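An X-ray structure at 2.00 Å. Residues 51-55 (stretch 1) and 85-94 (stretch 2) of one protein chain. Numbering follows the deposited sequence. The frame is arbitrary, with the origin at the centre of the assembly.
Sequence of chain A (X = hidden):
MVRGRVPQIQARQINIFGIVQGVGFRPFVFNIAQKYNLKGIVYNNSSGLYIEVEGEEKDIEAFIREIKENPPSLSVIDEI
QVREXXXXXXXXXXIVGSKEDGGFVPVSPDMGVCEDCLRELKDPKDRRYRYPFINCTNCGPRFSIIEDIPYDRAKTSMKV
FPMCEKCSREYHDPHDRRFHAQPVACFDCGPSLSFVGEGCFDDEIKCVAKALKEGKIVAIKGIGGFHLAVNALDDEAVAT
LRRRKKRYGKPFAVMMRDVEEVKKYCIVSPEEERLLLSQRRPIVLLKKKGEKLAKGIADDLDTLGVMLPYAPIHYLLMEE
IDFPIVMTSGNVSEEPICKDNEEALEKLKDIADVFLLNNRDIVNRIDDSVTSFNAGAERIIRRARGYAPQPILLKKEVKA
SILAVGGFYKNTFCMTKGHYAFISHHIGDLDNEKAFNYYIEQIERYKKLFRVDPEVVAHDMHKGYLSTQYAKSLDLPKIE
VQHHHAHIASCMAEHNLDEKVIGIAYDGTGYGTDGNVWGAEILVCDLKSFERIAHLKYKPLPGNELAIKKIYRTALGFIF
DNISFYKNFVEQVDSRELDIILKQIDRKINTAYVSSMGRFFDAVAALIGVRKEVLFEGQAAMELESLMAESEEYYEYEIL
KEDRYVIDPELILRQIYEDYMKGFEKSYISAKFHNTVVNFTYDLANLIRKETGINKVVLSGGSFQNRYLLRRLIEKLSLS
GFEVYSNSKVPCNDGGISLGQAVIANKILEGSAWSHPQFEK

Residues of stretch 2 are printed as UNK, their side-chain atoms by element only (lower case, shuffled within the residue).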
ATOM      1  N   ILE A  51      29.108   6.537 -14.877  1.00 27.16           N
ATOM      2  CA  ILE A  51      29.499   7.593 -15.820  1.00 27.20           C
ATOM      3  C   ILE A  51      30.998   7.839 -15.731  1.00 28.52           C
ATOM      4  O   ILE A  51      31.560   7.870 -14.634  1.00 28.76           O
ATOM      5  CB  ILE A  51      28.783   8.937 -15.510  1.00 26.89           C
ATOM      6  CG1 ILE A  51      27.256   8.794 -15.565  1.00 26.63           C
ATOM      7  CG2 ILE A  51      29.223  10.043 -16.492  1.00 28.19           C
ATOM      8  CD1 ILE A  51      26.513   9.904 -14.807  1.00 24.77           C
ATOM      9  N   GLU A  52      31.631   8.000 -16.892  1.00 29.67           N
ATOM     10  CA  GLU A  52      32.997   8.522 -17.001  1.00 31.48           C
ATOM     11  C   GLU A  52      32.932   9.736 -17.921  1.00 31.48           C
ATOM     12  O   GLU A  52      32.452   9.624 -19.058  1.00 30.70           O
ATOM     13  CB  GLU A  52      33.939   7.487 -17.621  1.00 33.22           C
ATOM     14  CG  GLU A  52      34.227   6.271 -16.742  1.00 37.25           C
ATOM     15  CD  GLU A  52      35.260   5.303 -17.336  1.00 43.00           C
ATOM     16  OE1 GLU A  52      36.019   5.692 -18.254  1.00 43.56           O
ATOM     17  OE2 GLU A  52      35.313   4.137 -16.867  1.00 45.59           O
ATOM     18  N   VAL A  53      33.375  10.890 -17.427  1.00 31.16           N
ATOM     19  CA  VAL A  53      33.419  12.111 -18.251  1.00 31.51           C
ATOM     20  C   VAL A  53      34.818  12.705 -18.228  1.00 32.58           C
ATOM     21  O   VAL A  53      35.488  12.677 -17.190  1.00 32.78           O
ATOM     22  CB  VAL A  53      32.379  13.186 -17.814  1.00 30.91           C
ATOM     23  CG1 VAL A  53      30.971  12.798 -18.280  1.00 30.51           C
ATOM     24  CG2 VAL A  53      32.400  13.397 -16.291  1.00 31.55           C
ATOM     25  N   GLU A  54      35.248  13.203 -19.386  1.00 32.76           N
ATOM     26  CA  GLU A  54      36.520  13.899 -19.551  1.00 34.42           C
ATOM     27  C   GLU A  54      36.249  15.213 -20.253  1.00 34.05           C
ATOM     28  O   GLU A  54      35.549  15.237 -21.268  1.00 32.97           O
ATOM     29  CB  GLU A  54      37.508  13.083 -20.408  1.00 35.33           C
ATOM     30  CG  GLU A  54      37.639  11.639 -19.955  1.00 38.13           C
ATOM     31  CD  GLU A  54      38.755  10.870 -20.632  1.00 41.95           C
ATOM     32  OE1 GLU A  54      39.212   9.893 -20.002  1.00 44.75           O
ATOM     33  OE2 GLU A  54      39.165  11.212 -21.771  1.00 42.22           O
ATOM     34  N   GLY A  55      36.784  16.292 -19.691  1.00 34.94           N
ATOM     35  CA  GLY A  55      36.765  17.619 -20.322  1.00 36.29           C
ATOM     36  C   GLY A  55      37.329  18.691 -19.399  1.00 38.02           C
ATOM     37  O   GLY A  55      38.079  18.384 -18.463  1.00 38.21           O
ATOM     38  N   UNK A  85      39.737  10.552 -11.760  1.00 43.76           N
ATOM     39  CA  UNK A  85      40.391   9.402 -12.402  1.00 43.79           C
ATOM     40  C   UNK A  85      41.324   9.909 -13.483  1.00 44.83           C
ATOM     41  O   UNK A  85      41.280  11.088 -13.824  1.00 43.88           O
ATOM     42  c   UNK A  85      39.374   8.379 -13.011  1.00 42.20           C
ATOM     43  c   UNK A  85      38.548   7.712 -11.917  1.00 40.51           C
ATOM     44  c   UNK A  85      38.461   9.032 -14.068  1.00 39.36           C
ATOM     45  N   UNK A  86      42.165   9.032 -14.020  1.00 46.74           N
ATOM     46  CA  UNK A  86      43.084   9.426 -15.099  1.00 48.37           C
ATOM     47  C   UNK A  86      42.327   9.575 -16.423  1.00 46.10           C
ATOM     48  O   UNK A  86      41.310   8.923 -16.638  1.00 44.11           O
ATOM     49  c   UNK A  86      44.227   8.421 -15.253  1.00 50.74           C
ATOM     50  c   UNK A  86      45.232   9.246 -13.029  1.00 62.36           C
ATOM     51  o   UNK A  86      46.103  10.077 -13.370  1.00 63.85           O
ATOM     52  c   UNK A  86      44.945   8.049 -13.946  1.00 57.63           C
ATOM     53  o   UNK A  86      44.564   9.351 -11.968  1.00 64.49           O
ATOM     54  N   UNK A  87      42.829  10.445 -17.290  1.00 46.09           N
ATOM     55  CA  UNK A  87      42.241  10.679 -18.611  1.00 44.94           C
ATOM     56  C   UNK A  87      42.576   9.527 -19.571  1.00 45.69           C
ATOM     57  O   UNK A  87      43.723   9.097 -19.656  1.00 46.61           O
ATOM     58  c   UNK A  87      42.266  12.239 -20.630  1.00 44.12           C
ATOM     59  c   UNK A  87      42.344  13.175 -18.272  1.00 45.34           C
ATOM     60  c   UNK A  87      42.753  12.018 -19.189  1.00 45.48           C
ATOM     61  N   UNK A  88      41.565   9.032 -20.285  1.00 44.27           N
ATOM     62  CA  UNK A  88      41.766   7.932 -21.243  1.00 45.38           C
ATOM     63  C   UNK A  88      41.840   8.427 -22.680  1.00 45.05           C
ATOM     64  O   UNK A  88      42.146   7.655 -23.591  1.00 45.82           O
ATOM     65  c   UNK A  88      39.585   4.986 -19.948  1.00 49.88           C
ATOM     66  c   UNK A  88      40.666   6.055 -19.890  1.00 47.35           C
ATOM     67  n   UNK A  88      38.771   5.033 -17.629  1.00 53.58           N
ATOM     68  c   UNK A  88      40.626   6.917 -21.134  1.00 44.49           C
ATOM     69  c   UNK A  88      39.505   4.227 -18.638  1.00 52.60           C
ATOM     70  N   UNK A  89      41.521   9.708 -22.871  1.00 43.66           N
ATOM     71  CA  UNK A  89      41.426  10.325 -24.196  1.00 44.00           C
ATOM     72  C   UNK A  89      40.338   9.706 -25.076  1.00 42.58           C
ATOM     73  O   UNK A  89      40.561   9.374 -26.250  1.00 43.51           O
ATOM     74  c   UNK A  89      42.769  10.329 -24.912  1.00 46.50           C
ATOM     75  o   UNK A  89      45.247  12.485 -25.751  1.00 60.42           O
ATOM     76  c   UNK A  89      43.736  11.326 -24.335  1.00 50.80           C
ATOM     77  c   UNK A  89      45.004  11.418 -25.143  1.00 56.50           C
ATOM     78  o   UNK A  89      45.756  10.421 -25.172  1.00 59.03           O
ATOM     79  N   UNK A  90      39.157   9.553 -24.489  1.00 39.70           N
ATOM     80  CA  UNK A  90      37.958   9.252 -25.249  1.00 38.43           C
ATOM     81  C   UNK A  90      37.793  10.285 -26.352  1.00 38.48           C
ATOM     82  O   UNK A  90      38.016  11.477 -26.126  1.00 37.55           O
ATOM     83  c   UNK A  90      36.573   7.300 -21.101  1.00 38.13           C
ATOM     84  c   UNK A  90      36.751   9.324 -24.336  1.00 36.38           C
ATOM     85  c   UNK A  90      36.028   5.845 -22.941  1.00 37.32           C
ATOM     86  c   UNK A  90      36.598   8.176 -23.380  1.00 36.15           C
ATOM     87  c   UNK A  90      36.767   8.361 -22.007  1.00 38.22           C
ATOM     88  o   UNK A  90      36.020   4.988 -20.708  1.00 37.18           O
ATOM     89  c   UNK A  90      36.223   6.916 -23.834  1.00 37.84           C
ATOM     90  c   UNK A  90      36.212   6.043 -21.584  1.00 37.43           C
ATOM     91  N   UNK A  91      37.411   9.822 -27.540  1.00 39.56           N
ATOM     92  CA  UNK A  91      37.247  10.714 -28.687  1.00 40.47           C
ATOM     93  C   UNK A  91      35.817  11.245 -28.807  1.00 39.00           C
ATOM     94  O   UNK A  91      35.554  12.200 -29.537  1.00 38.99           O
ATOM     95  n   UNK A  91      42.005  10.759 -32.375  1.00 57.60           N
ATOM     96  c   UNK A  91      41.341  10.218 -31.157  1.00 54.37           C
ATOM     97  c   UNK A  91      39.170   9.659 -30.025  1.00 46.20           C
ATOM     98  c   UNK A  91      37.676  10.021 -29.983  1.00 43.23           C
ATOM     99  c   UNK A  91      39.824  10.110 -31.319  1.00 52.01           C
ATOM    100  N   UNK A  92      34.895  10.620 -28.089  1.00 36.99           N
ATOM    101  CA  UNK A  92      33.505  11.028 -28.150  1.00 36.07           C
ATOM    102  C   UNK A  92      32.802  10.670 -26.852  1.00 33.27           C
ATOM    103  O   UNK A  92      33.421  10.144 -25.934  1.00 32.02           O
ATOM    104  o   UNK A  92      33.333   8.241 -28.357  1.00 43.43           O
ATOM    105  c   UNK A  92      32.950   8.844 -29.386  1.00 41.46           C
ATOM    106  c   UNK A  92      32.803  10.375 -29.358  1.00 37.84           C
ATOM    107  o   UNK A  92      32.699   8.237 -30.457  1.00 46.15           O
ATOM    108  N   UNK A  93      31.510  10.959 -26.779  1.00 31.89           N
ATOM    109  CA  UNK A  93      30.703  10.464 -25.677  1.00 30.61           C
ATOM    110  C   UNK A  93      29.675   9.462 -26.190  1.00 30.37           C
ATOM    111  O   UNK A  93      29.025   9.712 -27.197  1.00 31.20           O
ATOM    112  c   UNK A  93      27.596  10.142 -22.395  1.00 27.10           C
ATOM    113  c   UNK A  93      29.997  11.596 -24.922  1.00 29.90           C
ATOM    114  c   UNK A  93      28.339  10.209 -21.232  1.00 25.39           C
ATOM    115  c   UNK A  93      30.140  11.195 -22.447  1.00 29.42           C
ATOM    116  c   UNK A  93      29.399  11.140 -23.626  1.00 28.31           C
ATOM    117  c   UNK A  93      29.603  10.732 -21.244  1.00 26.21           C
ATOM    118  c   UNK A  93      28.129  10.601 -23.587  1.00 28.27           C
ATOM    119  N   UNK A  94      29.543   8.328 -25.503  1.00 29.20           N
ATOM    120  CA  UNK A  94      28.662   7.248 -25.956  1.00 29.70           C
ATOM    121  C   UNK A  94      27.909   6.602 -24.799  1.00 28.04           C
ATOM    122  O   UNK A  94      28.447   6.475 -23.690  1.00 27.28           O
ATOM    123  c   UNK A  94      30.765   5.395 -28.714  1.00 43.79           C
ATOM    124  n   UNK A  94      29.559   5.301 -30.914  1.00 55.54           N
ATOM    125  c   UNK A  94      29.949   6.544 -28.104  1.00 36.74           C
ATOM    126  c   UNK A  94      29.463   6.162 -26.695  1.00 31.19           C
ATOM    127  c   UNK A  94      30.885   5.515 -30.232  1.00 51.69           C
TER
HETATM  128  O   HOH W   1      38.826  12.922 -23.886  1.00 20.72           O

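Position 85 has three side-chain carbons, one carrying the other two. They make no contact with stretch 1. This is valine, V85.

Position 86 has three carbons in a row, the third carrying two oxygens. Its CA-to-CB bond points away from stretch 1. This is a glutamate, E86.

Position 87 again has one carbon carrying two more. One of the outer carbons approaches a carboxylate oxygen of E54. This is V87, and its CG1 lies 3.5 Å from E54 OE2.

Position 88 has four carbons in a row ending in a nitrogen. The chain starts sideways, but its end comes nearer and meets the carboxylate of E52. This is lysine, K88. K88 NZ and E52 OE1 form a salt bridge at 2.9 Å. The backbone also takes part: K88 N donates to E54 OE1 at 2.5 Å, a short and nearly straight hydrogen bond (176°).

Position 89 has three carbons, the third carrying two oxygens. Its CA-to-CB bond points away from stretch 1. This is E89. Its phi and psi are both positive (63/48), within a turn that brings several backbone nitrogens near E54.

Position 90 has one carbon, then a six-carbon ring bearing one oxygen. The oxygen reaches E52. This is tyrosine, Y90. Y90 OH donates to E52 OE1 at 2.6 Å, and Y90 N donates to E54 OE2 at 3.2 Å. The ring meets both glutamates at its edge.

Position 91 has four carbons ending in a nitrogen. Its CA-to-CB bond points away, and it makes no contact with stretch 1. This is K91.

Position 92 has two carbons, the second carrying two oxygens. It is out of reach of stretch 1. The short acid is D92.

Position 93 has one carbon and a six-carbon ring with no oxygen. The ring is buried and approaches V53. This is phenylalanine, F93. F93 CE2 packs 3.9 Å from V53 CG1.

Position 94 has four carbons ending in a nitrogen. It lies far from stretch 1. This is K94.

The contact rests on two glutamates whose CA-to-CB bonds point toward stretch 2 from one strand. E52 OE1 accepts from both K88 NZ and Y90 OH, so one oxygen ties two side chains together. E54 instead holds the backbone of the turn, at K88 N and Y90 N. The O of water 1 extends this grip, donating to E54 OE2 at 2.7 Å and to Y90 O at 2.8 Å. The CA-to-CB bond of V53 points away, yet its CG1 still meets F93.

Stretch 2, residues 85-94: VEVKEYKDFK
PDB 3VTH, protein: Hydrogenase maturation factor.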